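Local coordinates for type III secretion system effector protein ExoU (Pseudomonas fluorescens, PDB 4QMK) that probably acts as a patatin-like phospholipase toxin, injected by the type III secretion system and brought to the plasma membrane by a phosphatidylinositol 4,5-bisphosphate-binding domain, at residues 442-453 with 468-477; 479-489 with 502-510. All coordinates share one frame; numbering follows the deposited sequence.

Overall arrangement
Both contacts use helix 464-491, which runs through them in series: 468-477 serves contact 1 and 479-489 serves contact 2, with centres about 20 Å apart. In contact 1 residues 468-477 pack against helix 441-446, the turn after it and the start of helix 450-461; in contact 2 the helix pairs with helix 501-513, which returns antiparallel to it. The first is dominated by a buried arginine, the second by leucine and alanine packing. Helix 517-526 touches both. Their centres lie about 26 and 31 Å from the centre of the chain; contact 1 is buried, contact 2 partly so.

Contact 1: 442-453 with 468-477; sequences NDAVMAMDDQML and EALRFRKDAQ
R473 reaches from helix 464-491 into the bend between helices 441-446 and 450-461, a knob-into-hole contact in which its side chain sits among V445, M446, D450 and L453. Its CB already touches L453 CD2, and CG lies between that methyl and M446 CE. CD packs on M446 CE at 3.6 Å; the same methyl meets F472 CD2, and M446 SD, 4.8 Å from the F472 ring centroid, makes an oblique Met-aromatic contact. In R473, bends at chi2 and chi3, both -74°, fold the chain back past M446 and bring its head to the turn. There L453 CD2 covers one guanidinium face, 3.5 Å from R473 CZ. NH1 and NH2 grip a single acceptor end-on, M448 O, and the NH1 bond is 2.9 Å long. NH2 also forms a salt bridge with D450 OD1, nearly straight at 162°, the guanidinium and carboxylate planes 35° apart. M448 O and D450 OD1, in or near its plane, and L453 CD2 over one face fix the rotation of the guanidinium; W522 of helix 517-526 also touches R473. D449 is the N-cap of helix 450-461, its OD1 accepting from M452 N. Nearer the start of the contact, A469 CB packs on V445 CG2 at 3.9 Å. N442 OD1 comes within 3.5 Å of A469 CB, while the same oxygen accepts a hydrogen bond from R515 NH1.

Contact 2: 479-489 with 502-510; sequences ALQALDTAIAE and KLASALRNL
A479 CB meets L510 CD2 at 3.8 Å, and the carbonyl of A479 takes part through a water that donates to A479 O and, at 2.7 Å, to A506 O, bridging the two backbones. One residue on, L480 starts out from the far side of its helix but swings CD2 back to L510 CD2, the two side chains crossing at about a right angle. L483 carries the middle of the interface. Its chi1 of -179°, CG anti to the backbone N, carries the isobutyl group across to the facing helix, where its methyls part: CD1 lies 3.8 Å from L503 CD1 and touches A506 CB and L507 CD2, while CD2 reaches L510 CD1 at 3.7 Å. L483 is thus a knob in a hole made by L503, A506, L507 and L510, in an antiparallel helical hairpin whose axes approach to 8.8 Å at an angle of 164°. The small side chain of A506 lets the backbones close to 5.2 Å between L483 CA and A506 CA. L483 also touches F535 and L538 of helix 533-544. At A486 the CB presses on L503 CD1, and I487 CD1 comes to the same methyl at 3.4 Å, so that L503 CD1 is shared by three residues of the facing helix. Further along, the aliphatic part of K502 lies beside E489, whose side chain is poorly ordered, with K502 CD 4.3 Å from E489 CG.

Contact 1: 442-453 with 468-477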
ATOM      1  N   ASN A 442      36.449  31.611  -1.692  1.00 35.54           N
ATOM      2  CA  ASN A 442      35.789  30.717  -0.749  1.00 34.06           C
ATOM      3  C   ASN A 442      34.301  30.518  -1.079  1.00 34.27           C
ATOM      4  O   ASN A 442      33.804  29.413  -1.002  1.00 35.16           O
ATOM      5  CB  ASN A 442      35.956  31.218   0.663  1.00 33.26           C
ATOM      6  CG  ASN A 442      35.292  30.333   1.667  1.00 33.47           C
ATOM      7  OD1 ASN A 442      35.676  29.197   1.837  1.00 38.97           O
ATOM      8  ND2 ASN A 442      34.276  30.833   2.310  1.00 33.22           N
ATOM      9  N   ASP A 443      33.599  31.593  -1.432  1.00 34.75           N
ATOM     10  CA  ASP A 443      32.178  31.515  -1.774  1.00 33.77           C
ATOM     11  C   ASP A 443      31.921  30.673  -3.027  1.00 29.82           C
ATOM     12  O   ASP A 443      30.925  29.967  -3.114  1.00 28.82           O
ATOM     13  CB  ASP A 443      31.601  32.916  -1.975  1.00 39.01           C
ATOM     14  CG  ASP A 443      31.469  33.675  -0.690  1.00 44.93           C
ATOM     15  OD1 ASP A 443      31.006  33.092   0.305  1.00 51.26           O
ATOM     16  OD2 ASP A 443      31.833  34.859  -0.668  1.00 57.53           O
ATOM     17  N   ALA A 444      32.833  30.737  -3.980  1.00 28.69           N
ATOM     18  CA  ALA A 444      32.758  29.886  -5.155  1.00 27.98           C
ATOM     19  C   ALA A 444      32.937  28.418  -4.733  1.00 27.41           C
ATOM     20  O   ALA A 444      32.165  27.558  -5.152  1.00 27.86           O
ATOM     21  CB  ALA A 444      33.815  30.301  -6.166  1.00 28.25           C
ATOM     22  N   VAL A 445      33.901  28.144  -3.853  1.00 26.86           N
ATOM     23  CA  VAL A 445      34.111  26.779  -3.368  1.00 27.49           C
ATOM     24  C   VAL A 445      32.896  26.285  -2.619  1.00 29.37           C
ATOM     25  O   VAL A 445      32.483  25.137  -2.792  1.00 30.42           O
ATOM     26  CB  VAL A 445      35.330  26.668  -2.468  1.00 28.02           C
ATOM     27  CG1 VAL A 445      35.328  25.367  -1.709  1.00 27.86           C
ATOM     28  CG2 VAL A 445      36.594  26.812  -3.276  1.00 28.35           C
ATOM     29  N   MET A 446      32.241  27.167  -1.870  1.00 31.34           N
ATOM     30  CA  MET A 446      31.017  26.768  -1.138  1.00 31.25           C
ATOM     31  C   MET A 446      29.881  26.398  -2.095  1.00 30.66           C
ATOM     32  O   MET A 446      28.943  25.666  -1.703  1.00 30.07           O
ATOM     33  CB  MET A 446      30.524  27.880  -0.190  1.00 33.82           C
ATOM     34  CG  MET A 446      31.475  28.304   0.912  1.00 35.74           C
ATOM     35  SD  MET A 446      31.506  27.236   2.381  1.00 41.41           S
ATOM     36  CE  MET A 446      32.470  25.867   1.714  1.00 41.65           C
ATOM     37  N   ALA A 447      29.931  26.910  -3.324  1.00 27.96           N
ATOM     38  CA  ALA A 447      28.914  26.553  -4.309  1.00 29.02           C
ATOM     39  C   ALA A 447      29.173  25.238  -5.062  1.00 29.58           C
ATOM     40  O   ALA A 447      28.349  24.810  -5.807  1.00 31.18           O
ATOM     41  CB  ALA A 447      28.786  27.682  -5.306  1.00 30.37           C
ATOM     42  N   MET A 448      30.327  24.616  -4.881  1.00 34.03           N
ATOM     43  CA  MET A 448      30.685  23.394  -5.615  1.00 31.89           C
ATOM     44  C   MET A 448      30.419  22.164  -4.794  1.00 32.64           C
ATOM     45  O   MET A 448      30.728  22.130  -3.605  1.00 36.35           O
ATOM     46  CB  MET A 448      32.159  23.394  -5.974  1.00 35.33           C
ATOM     47  CG  MET A 448      32.587  24.681  -6.630  1.00 37.62           C
ATOM     48  SD  MET A 448      34.273  24.717  -7.279  1.00 40.92           S
ATOM     49  CE  MET A 448      35.065  23.945  -5.935  1.00 47.83           C
ATOM     50  N   ASP A 449      29.761  21.185  -5.400  1.00 34.58           N
ATOM     51  CA  ASP A 449      29.509  19.879  -4.745  1.00 35.07           C
ATOM     52  C   ASP A 449      30.809  19.116  -4.643  1.00 30.38           C
ATOM     53  O   ASP A 449      31.827  19.557  -5.170  1.00 28.87           O
ATOM     54  CB  ASP A 449      28.426  19.072  -5.517  1.00 40.07           C
ATOM     55  CG  ASP A 449      28.798  18.781  -6.960  1.00 39.25           C
ATOM     56  OD1 ASP A 449      29.763  18.050  -7.212  1.00 45.22           O
ATOM     57  OD2 ASP A 449      28.091  19.260  -7.858  1.00 52.29           O
ATOM     58  N   ASP A 450      30.811  18.009  -3.934  1.00 32.36           N
ATOM     59  CA  ASP A 450      32.085  17.298  -3.669  1.00 35.01           C
ATOM     60  C   ASP A 450      32.787  16.866  -4.928  1.00 35.51           C
ATOM     61  O   ASP A 450      33.985  17.052  -5.060  1.00 36.32           O
ATOM     62  CB  ASP A 450      31.871  16.117  -2.750  1.00 36.81           C
ATOM     63  CG  ASP A 450      31.496  16.532  -1.324  1.00 44.33           C
ATOM     64  OD1 ASP A 450      31.519  17.750  -0.994  1.00 47.07           O
ATOM     65  OD2 ASP A 450      31.167  15.634  -0.511  1.00 55.21           O
ATOM     66  N   GLN A 451      32.039  16.344  -5.882  1.00 37.66           N
ATOM     67  CA  GLN A 451      32.641  15.895  -7.120  1.00 44.39           C
ATOM     68  C   GLN A 451      33.362  17.029  -7.847  1.00 42.37           C
ATOM     69  O   GLN A 451      34.529  16.895  -8.247  1.00 40.39           O
ATOM     70  CB  GLN A 451      31.589  15.288  -8.038  1.00 50.17           C
ATOM     71  CG  GLN A 451      32.186  14.628  -9.270  1.00 63.43           C
ATOM     72  CD  GLN A 451      31.160  13.831 -10.072  1.00 75.82           C
ATOM     73  OE1 GLN A 451      30.221  14.399 -10.661  1.00 85.31           O
ATOM     74  NE2 GLN A 451      31.348  12.507 -10.125  1.00 73.60           N
ATOM     75  N   MET A 452      32.670  18.152  -8.000  1.00 38.17           N
ATOM     76  CA  MET A 452      33.222  19.310  -8.702  1.00 37.39           C
ATOM     77  C   MET A 452      34.434  19.825  -7.963  1.00 36.09           C
ATOM     78  O   MET A 452      35.431  20.159  -8.590  1.00 36.94           O
ATOM     79  CB  MET A 452      32.135  20.397  -8.921  1.00 37.32           C
ATOM     80  CG  MET A 452      32.601  21.713  -9.503  1.00 36.73           C
ATOM     81  SD  MET A 452      31.242  22.817  -9.992  1.00 41.33           S
ATOM     82  CE  MET A 452      30.723  21.956 -11.478  1.00 37.58           C
ATOM     83  N   LEU A 453      34.371  19.859  -6.636  1.00 35.86           N
ATOM     84  CA  LEU A 453      35.513  20.336  -5.854  1.00 37.88           C
ATOM     85  C   LEU A 453      36.705  19.432  -5.986  1.00 39.70           C
ATOM     86  O   LEU A 453      37.842  19.918  -6.098  1.00 40.35           O
ATOM     87  CB  LEU A 453      35.140  20.491  -4.392  1.00 41.38           C
ATOM     88  CG  LEU A 453      36.165  21.091  -3.438  1.00 42.99           C
ATOM     89  CD1 LEU A 453      36.594  22.452  -3.906  1.00 44.90           C
ATOM     90  CD2 LEU A 453      35.524  21.211  -2.077  1.00 46.69           C
ATOM     91  N   GLU A 468      42.789  27.285   2.126  1.00 37.63           N
ATOM     92  CA  GLU A 468      41.957  27.546   3.307  1.00 38.08           C
ATOM     93  C   GLU A 468      40.541  27.091   3.032  1.00 37.01           C
ATOM     94  O   GLU A 468      39.929  26.475   3.907  1.00 39.57           O
ATOM     95  CB  GLU A 468      41.971  29.058   3.673  1.00 39.79           C
ATOM     96  CG  GLU A 468      41.151  29.470   4.915  1.00 41.65           C
ATOM     97  CD  GLU A 468      39.632  29.689   4.668  1.00 52.61           C
ATOM     98  OE1 GLU A 468      39.167  30.082   3.542  1.00 47.73           O
ATOM     99  OE2 GLU A 468      38.878  29.471   5.642  1.00 58.88           O
ATOM    100  N   ALA A 469      40.022  27.377   1.833  1.00 34.17           N
ATOM    101  CA  ALA A 469      38.682  26.921   1.459  1.00 34.35           C
ATOM    102  C   ALA A 469      38.601  25.390   1.374  1.00 34.36           C
ATOM    103  O   ALA A 469      37.644  24.800   1.891  1.00 35.01           O
ATOM    104  CB  ALA A 469      38.251  27.536   0.129  1.00 35.93           C
ATOM    105  N   LEU A 470      39.564  24.736   0.720  1.00 32.82           N
ATOM    106  CA  LEU A 470      39.588  23.250   0.712  1.00 34.85           C
ATOM    107  C   LEU A 470      39.686  22.674   2.132  1.00 34.24           C
ATOM    108  O   LEU A 470      39.076  21.655   2.442  1.00 33.65           O
ATOM    109  CB  LEU A 470      40.735  22.684  -0.155  1.00 37.12           C
ATOM    110  CG  LEU A 470      40.602  22.939  -1.663  1.00 38.69           C
ATOM    111  CD1 LEU A 470      41.896  22.707  -2.398  1.00 40.31           C
ATOM    112  CD2 LEU A 470      39.502  22.126  -2.314  1.00 38.77           C
ATOM    113  N   ARG A 471      40.445  23.316   2.994  1.00 34.05           N
ATOM    114  CA  ARG A 471      40.583  22.823   4.353  1.00 38.47           C
ATOM    115  C   ARG A 471      39.245  22.840   5.037  1.00 36.69           C
ATOM    116  O   ARG A 471      38.894  21.875   5.699  1.00 39.89           O
ATOM    117  CB  ARG A 471      41.608  23.655   5.140  1.00 40.74           C
ATOM    118  CG  ARG A 471      42.084  23.030   6.422  1.00 47.35           C
ATOM    119  CD  ARG A 471      42.904  21.776   6.198  1.00 59.05           C
ATOM    120  NE  ARG A 471      43.827  21.468   7.328  1.00 62.26           N
ATOM    121  CZ  ARG A 471      43.505  20.746   8.408  1.00 62.76           C
ATOM    122  NH1 ARG A 471      42.292  20.220   8.558  1.00 71.12           N
ATOM    123  NH2 ARG A 471      44.398  20.553   9.352  1.00 66.38           N
ATOM    124  N   PHE A 472      38.491  23.926   4.915  1.00 34.03           N
ATOM    125  CA  PHE A 472      37.191  23.965   5.574  1.00 30.04           C
ATOM    126  C   PHE A 472      36.322  22.849   5.089  1.00 28.14           C
ATOM    127  O   PHE A 472      35.594  22.235   5.867  1.00 25.51           O
ATOM    128  CB  PHE A 472      36.465  25.300   5.338  1.00 31.79           C
ATOM    129  CG  PHE A 472      35.023  25.275   5.773  1.00 28.91           C
ATOM    130  CD1 PHE A 472      34.687  25.521   7.070  1.00 26.88           C
ATOM    131  CD2 PHE A 472      34.018  24.925   4.866  1.00 27.96           C
ATOM    132  CE1 PHE A 472      33.366  25.478   7.476  1.00 27.19           C
ATOM    133  CE2 PHE A 472      32.696  24.856   5.263  1.00 26.53           C
ATOM    134  CZ  PHE A 472      32.360  25.154   6.568  1.00 26.40           C
ATOM    135  N   ARG A 473      36.381  22.568   3.788  1.00 29.87           N
ATOM    136  CA  ARG A 473      35.549  21.488   3.241  1.00 29.55           C
ATOM    137  C   ARG A 473      35.992  20.132   3.730  1.00 30.58           C
ATOM    138  O   ARG A 473      35.138  19.303   4.016  1.00 28.94           O
ATOM    139  CB  ARG A 473      35.486  21.505   1.724  1.00 31.89           C
ATOM    140  CG  ARG A 473      34.590  22.625   1.190  1.00 35.17           C
ATOM    141  CD  ARG A 473      33.114  22.331   1.382  1.00 33.42           C
ATOM    142  NE  ARG A 473      32.662  21.303   0.419  1.00 32.44           N
ATOM    143  CZ  ARG A 473      32.262  21.559  -0.819  1.00 31.53           C
ATOM    144  NH1 ARG A 473      32.234  22.785  -1.267  1.00 30.95           N
ATOM    145  NH2 ARG A 473      31.903  20.570  -1.607  1.00 32.98           N
ATOM    146  N   LYS A 474      37.306  19.905   3.889  1.00 33.15           N
ATOM    147  CA  LYS A 474      37.751  18.617   4.409  1.00 36.62           C
ATOM    148  C   LYS A 474      37.267  18.487   5.855  1.00 33.36           C
ATOM    149  O   LYS A 474      36.710  17.457   6.230  1.00 31.70           O
ATOM    150  CB  LYS A 474      39.271  18.457   4.370  1.00 46.92           C
ATOM    151  CG  LYS A 474      39.672  17.004   4.321  1.00 58.69           C
ATOM    152  CD  LYS A 474      41.132  16.698   4.644  1.00 72.91           C
ATOM    153  CE  LYS A 474      41.338  15.182   4.499  1.00 82.27           C
ATOM    154  NZ  LYS A 474      42.658  14.644   4.936  1.00 91.63           N
ATOM    155  N   ASP A 475      37.448  19.519   6.673  1.00 30.22           N
ATOM    156  CA  ASP A 475      36.983  19.404   8.035  1.00 30.50           C
ATOM    157  C   ASP A 475      35.487  19.178   8.070  1.00 29.61           C
ATOM    158  O   ASP A 475      35.014  18.409   8.879  1.00 31.69           O
ATOM    159  CB  ASP A 475      37.280  20.649   8.874  1.00 32.39           C
ATOM    160  CG  ASP A 475      38.743  20.927   9.042  1.00 34.87           C
ATOM    161  OD1 ASP A 475      39.598  20.015   8.918  1.00 39.96           O
ATOM    162  OD2 ASP A 475      39.038  22.098   9.296  1.00 37.44           O
ATOM    163  N   ALA A 476      34.716  19.848   7.213  1.00 28.67           N
ATOM    164  CA  ALA A 476      33.277  19.648   7.245  1.00 26.99           C
ATOM    165  C   ALA A 476      32.904  18.260   6.808  1.00 26.85           C
ATOM    166  O   ALA A 476      31.997  17.705   7.391  1.00 28.57           O
ATOM    167  CB  ALA A 476      32.571  20.687   6.404  1.00 28.43           C
ATOM    168  N   GLN A 477      33.557  17.696   5.775  1.00 28.58           N
ATOM    169  CA  GLN A 477      33.336  16.282   5.428  1.00 31.28           C
ATOM    170  C   GLN A 477      33.594  15.404   6.645  1.00 31.84           C
ATOM    171  O   GLN A 477      32.864  14.464   6.891  1.00 34.47           O
ATOM    172  CB  GLN A 477      34.246  15.775   4.265  1.00 39.46           C
ATOM    173  CG  GLN A 477      33.712  15.969   2.835  1.00 46.10           C
ATOM    174  CD  GLN A 477      34.767  16.395   1.748  1.00 57.44           C
ATOM    175  OE1 GLN A 477      36.000  16.543   1.994  1.00 55.52           O
ATOM    176  NE2 GLN A 477      34.243  16.652   0.521  1.00 56.55           N
TER

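Contact 2: 479-489 with 502-510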
ATOM      1  N   ALA A 479      33.434  16.258  10.006  1.00 26.42           N
ATOM      2  CA  ALA A 479      32.496  16.454  11.095  1.00 24.75           C
ATOM      3  C   ALA A 479      31.160  15.855  10.718  1.00 26.88           C
ATOM      4  O   ALA A 479      30.491  15.294  11.595  1.00 28.29           O
ATOM      5  CB  ALA A 479      32.347  17.925  11.402  1.00 24.67           C
ATOM      6  N   LEU A 480      30.739  15.978   9.436  1.00 25.72           N
ATOM      7  CA  LEU A 480      29.433  15.406   9.002  1.00 27.36           C
ATOM      8  C   LEU A 480      29.500  13.907   9.079  1.00 28.56           C
ATOM      9  O   LEU A 480      28.534  13.260   9.474  1.00 29.29           O
ATOM     10  CB  LEU A 480      29.000  15.857   7.579  1.00 26.73           C
ATOM     11  CG  LEU A 480      28.645  17.334   7.470  1.00 26.53           C
ATOM     12  CD1 LEU A 480      28.673  17.844   6.049  1.00 27.06           C
ATOM     13  CD2 LEU A 480      27.302  17.620   8.121  1.00 26.78           C
ATOM     14  N   GLN A 481      30.638  13.342   8.702  1.00 31.78           N
ATOM     15  CA  GLN A 481      30.831  11.889   8.828  1.00 34.08           C
ATOM     16  C   GLN A 481      30.702  11.469  10.287  1.00 33.56           C
ATOM     17  O   GLN A 481      29.977  10.531  10.590  1.00 37.23           O
ATOM     18  CB  GLN A 481      32.158  11.474   8.252  1.00 37.30           C
ATOM     19  CG  GLN A 481      32.364   9.967   8.272  1.00 46.28           C
ATOM     20  CD  GLN A 481      31.297   9.211   7.481  1.00 51.01           C
ATOM     21  OE1 GLN A 481      31.136   9.446   6.283  1.00 60.33           O
ATOM     22  NE2 GLN A 481      30.606   8.253   8.130  1.00 48.77           N
ATOM     23  N   ALA A 482      31.347  12.186  11.206  1.00 32.23           N
ATOM     24  CA  ALA A 482      31.229  11.873  12.658  1.00 32.57           C
ATOM     25  C   ALA A 482      29.765  11.928  13.098  1.00 31.39           C
ATOM     26  O   ALA A 482      29.317  11.154  13.911  1.00 36.73           O
ATOM     27  CB  ALA A 482      32.084  12.839  13.515  1.00 30.53           C
ATOM     28  N   LEU A 483      29.017  12.856  12.564  1.00 30.78           N
ATOM     29  CA  LEU A 483      27.600  12.989  12.947  1.00 30.88           C
ATOM     30  C   LEU A 483      26.848  11.809  12.450  1.00 33.11           C
ATOM     31  O   LEU A 483      26.047  11.237  13.189  1.00 35.12           O
ATOM     32  CB  LEU A 483      26.971  14.264  12.378  1.00 27.90           C
ATOM     33  CG  LEU A 483      25.531  14.474  12.748  1.00 28.71           C
ATOM     34  CD1 LEU A 483      25.426  14.572  14.255  1.00 31.80           C
ATOM     35  CD2 LEU A 483      24.986  15.725  12.096  1.00 26.98           C
ATOM     36  N   ASP A 484      27.056  11.458  11.182  1.00 34.56           N
ATOM     37  CA  ASP A 484      26.385  10.285  10.628  1.00 38.07           C
ATOM     38  C   ASP A 484      26.698   9.048  11.482  1.00 38.39           C
ATOM     39  O   ASP A 484      25.803   8.258  11.797  1.00 38.83           O
ATOM     40  CB  ASP A 484      26.810  10.036   9.181  1.00 40.99           C
ATOM     41  CG  ASP A 484      26.089   8.858   8.563  1.00 45.15           C
ATOM     42  OD1 ASP A 484      24.860   8.946   8.322  1.00 50.84           O
ATOM     43  OD2 ASP A 484      26.744   7.846   8.321  1.00 49.76           O
ATOM     44  N   THR A 485      27.964   8.902  11.865  1.00 37.94           N
ATOM     45  CA  THR A 485      28.381   7.766  12.678  1.00 39.61           C
ATOM     46  C   THR A 485      27.671   7.734  14.012  1.00 39.96           C
ATOM     47  O   THR A 485      27.209   6.688  14.449  1.00 43.40           O
ATOM     48  CB  THR A 485      29.902   7.751  12.915  1.00 41.05           C
ATOM     49  OG1 THR A 485      30.572   7.350  11.710  1.00 41.22           O
ATOM     50  CG2 THR A 485      30.273   6.768  14.029  1.00 42.35           C
ATOM     51  N   ALA A 486      27.590   8.871  14.680  1.00 37.66           N
ATOM     52  CA  ALA A 486      26.924   8.899  15.971  1.00 38.63           C
ATOM     53  C   ALA A 486      25.455   8.489  15.873  1.00 40.66           C
ATOM     54  O   ALA A 486      24.936   7.898  16.791  1.00 45.17           O
ATOM     55  CB  ALA A 486      27.066  10.264  16.606  1.00 37.27           C
ATOM     56  N   ILE A 487      24.789   8.820  14.755  1.00 42.43           N
ATOM     57  CA  ILE A 487      23.399   8.442  14.529  1.00 40.01           C
ATOM     58  C   ILE A 487      23.349   6.926  14.351  1.00 42.12           C
ATOM     59  O   ILE A 487      22.507   6.272  14.949  1.00 45.28           O
ATOM     60  CB  ILE A 487      22.795   9.076  13.256  1.00 41.56           C
ATOM     61  CG1 ILE A 487      22.935  10.606  13.195  1.00 43.25           C
ATOM     62  CG2 ILE A 487      21.332   8.706  13.131  1.00 42.75           C
ATOM     63  CD1 ILE A 487      22.001  11.369  14.103  1.00 44.95           C
ATOM     64  N   ALA A 488      24.215   6.366  13.494  1.00 42.34           N
ATOM     65  CA  ALA A 488      24.322   4.904  13.329  1.00 44.95           C
ATOM     66  C   ALA A 488      24.526   4.188  14.669  1.00 47.08           C
ATOM     67  O   ALA A 488      23.867   3.210  14.933  1.00 48.78           O
ATOM     68  CB  ALA A 488      25.457   4.544  12.377  1.00 45.37           C
ATOM     69  N   GLU A 489      25.425   4.708  15.505  1.00 50.52           N
ATOM     70  CA  GLU A 489      25.693   4.177  16.851  1.00 56.27           C
ATOM     71  C   GLU A 489      24.449   4.148  17.719  1.00 54.71           C
ATOM     72  O   GLU A 489      24.154   3.153  18.334  1.00 64.33           O
ATOM     73  CB  GLU A 489      26.728   5.035  17.599  1.00 63.15           C
ATOM     74  CG  GLU A 489      28.099   5.223  16.933  1.00 68.92           C
ATOM     75  CD  GLU A 489      28.974   3.991  16.954  1.00 73.35           C
ATOM     76  OE1 GLU A 489      28.585   3.018  17.635  1.00 89.90           O
ATOM     77  OE2 GLU A 489      30.047   3.992  16.278  1.00 65.03           O
ATOM     78  N   LYS A 502      27.487  11.096  22.522  1.00 52.73           N
ATOM     79  CA  LYS A 502      28.355  11.130  21.350  1.00 51.83           C
ATOM     80  C   LYS A 502      27.732  11.986  20.226  1.00 46.35           C
ATOM     81  O   LYS A 502      28.438  12.595  19.420  1.00 44.07           O
ATOM     82  CB  LYS A 502      28.639   9.696  20.897  1.00 56.60           C
ATOM     83  CG  LYS A 502      29.682   9.567  19.783  1.00 63.76           C
ATOM     84  CD  LYS A 502      30.062   8.114  19.495  1.00 72.52           C
ATOM     85  CE  LYS A 502      31.055   7.564  20.511  1.00 79.55           C
ATOM     86  NZ  LYS A 502      31.175   6.088  20.365  1.00 82.83           N
ATOM     87  N   LEU A 503      26.409  12.058  20.202  1.00 42.96           N
ATOM     88  CA  LEU A 503      25.700  12.860  19.205  1.00 40.19           C
ATOM     89  C   LEU A 503      25.732  14.358  19.557  1.00 37.03           C
ATOM     90  O   LEU A 503      25.951  15.197  18.692  1.00 35.05           O
ATOM     91  CB  LEU A 503      24.253  12.379  19.083  1.00 41.28           C
ATOM     92  CG  LEU A 503      23.543  12.818  17.830  1.00 41.12           C
ATOM     93  CD1 LEU A 503      24.125  11.985  16.697  1.00 47.37           C
ATOM     94  CD2 LEU A 503      22.047  12.604  17.917  1.00 42.21           C
ATOM     95  N   ALA A 504      25.465  14.684  20.814  1.00 37.16           N
ATOM     96  CA  ALA A 504      25.646  16.040  21.303  1.00 37.86           C
ATOM     97  C   ALA A 504      27.051  16.479  20.965  1.00 36.73           C
ATOM     98  O   ALA A 504      27.265  17.630  20.605  1.00 37.47           O
ATOM     99  CB  ALA A 504      25.460  16.116  22.812  1.00 39.11           C
ATOM    100  N   SER A 505      28.011  15.581  21.088  1.00 36.08           N
ATOM    101  CA  SER A 505      29.393  15.971  20.840  1.00 38.46           C
ATOM    102  C   SER A 505      29.599  16.314  19.385  1.00 33.67           C
ATOM    103  O   SER A 505      30.172  17.376  19.069  1.00 33.87           O
ATOM    104  CB  SER A 505      30.406  14.921  21.360  1.00 41.64           C
ATOM    105  OG  SER A 505      31.701  15.182  20.835  1.00 43.63           O
ATOM    106  N   ALA A 506      29.137  15.448  18.490  1.00 31.87           N
ATOM    107  CA  ALA A 506      29.194  15.756  17.039  1.00 30.10           C
ATOM    108  C   ALA A 506      28.456  17.041  16.649  1.00 28.28           C
ATOM    109  O   ALA A 506      28.907  17.737  15.764  1.00 29.89           O
ATOM    110  CB  ALA A 506      28.679  14.609  16.224  1.00 31.71           C
ATOM    111  N   LEU A 507      27.372  17.405  17.310  1.00 27.55           N
ATOM    112  CA  LEU A 507      26.727  18.694  16.966  1.00 30.13           C
ATOM    113  C   LEU A 507      27.544  19.887  17.467  1.00 30.60           C
ATOM    114  O   LEU A 507      27.640  20.941  16.783  1.00 32.99           O
ATOM    115  CB  LEU A 507      25.242  18.784  17.445  1.00 31.79           C
ATOM    116  CG  LEU A 507      24.286  17.790  16.755  1.00 32.22           C
ATOM    117  CD1 LEU A 507      23.052  17.503  17.604  1.00 32.16           C
ATOM    118  CD2 LEU A 507      23.931  18.276  15.353  1.00 30.27           C
ATOM    119  N   ARG A 508      28.115  19.743  18.643  1.00 30.52           N
ATOM    120  CA  ARG A 508      28.948  20.790  19.172  1.00 32.63           C
ATOM    121  C   ARG A 508      30.089  21.012  18.208  1.00 30.86           C
ATOM    122  O   ARG A 508      30.426  22.155  17.916  1.00 29.34           O
ATOM    123  CB  ARG A 508      29.494  20.445  20.560  1.00 37.17           C
ATOM    124  CG  ARG A 508      28.491  20.590  21.696  1.00 42.44           C
ATOM    125  CD  ARG A 508      29.198  20.570  23.067  1.00 49.70           C
ATOM    126  NE  ARG A 508      29.980  19.328  23.254  1.00 55.16           N
ATOM    127  CZ  ARG A 508      29.485  18.191  23.746  1.00 56.02           C
ATOM    128  NH1 ARG A 508      28.202  18.100  24.105  1.00 58.12           N
ATOM    129  NH2 ARG A 508      30.263  17.135  23.866  1.00 56.24           N
ATOM    130  N   ASN A 509      30.688  19.925  17.713  1.00 29.12           N
ATOM    131  CA  ASN A 509      31.816  20.069  16.858  1.00 28.63           C
ATOM    132  C   ASN A 509      31.446  20.749  15.597  1.00 28.43           C
ATOM    133  O   ASN A 509      32.048  21.775  15.255  1.00 27.19           O
ATOM    134  CB  ASN A 509      32.497  18.730  16.663  1.00 32.03           C
ATOM    135  CG  ASN A 509      33.292  18.286  17.907  1.00 34.62           C
ATOM    136  OD1 ASN A 509      33.591  19.074  18.805  1.00 39.62           O
ATOM    137  ND2 ASN A 509      33.624  17.038  17.954  1.00 36.54           N
ATOM    138  N   LEU A 510      30.387  20.255  14.924  1.00 29.99           N
ATOM    139  CA  LEU A 510      29.831  20.939  13.739  1.00 28.25           C
ATOM    140  C   LEU A 510      29.572  22.415  13.960  1.00 30.77           C
ATOM    141  O   LEU A 510      29.938  23.224  13.137  1.00 32.77           O
ATOM    142  CB  LEU A 510      28.485  20.324  13.325  1.00 31.43           C
ATOM    143  CG  LEU A 510      28.470  19.235  12.265  1.00 29.58           C
ATOM    144  CD1 LEU A 510      27.058  18.783  12.076  1.00 32.10           C
ATOM    145  CD2 LEU A 510      29.033  19.749  10.953  1.00 28.01           C
TER
HETATM  146  O   HOH W   1      30.661  16.548  14.162  1.00 36.97           O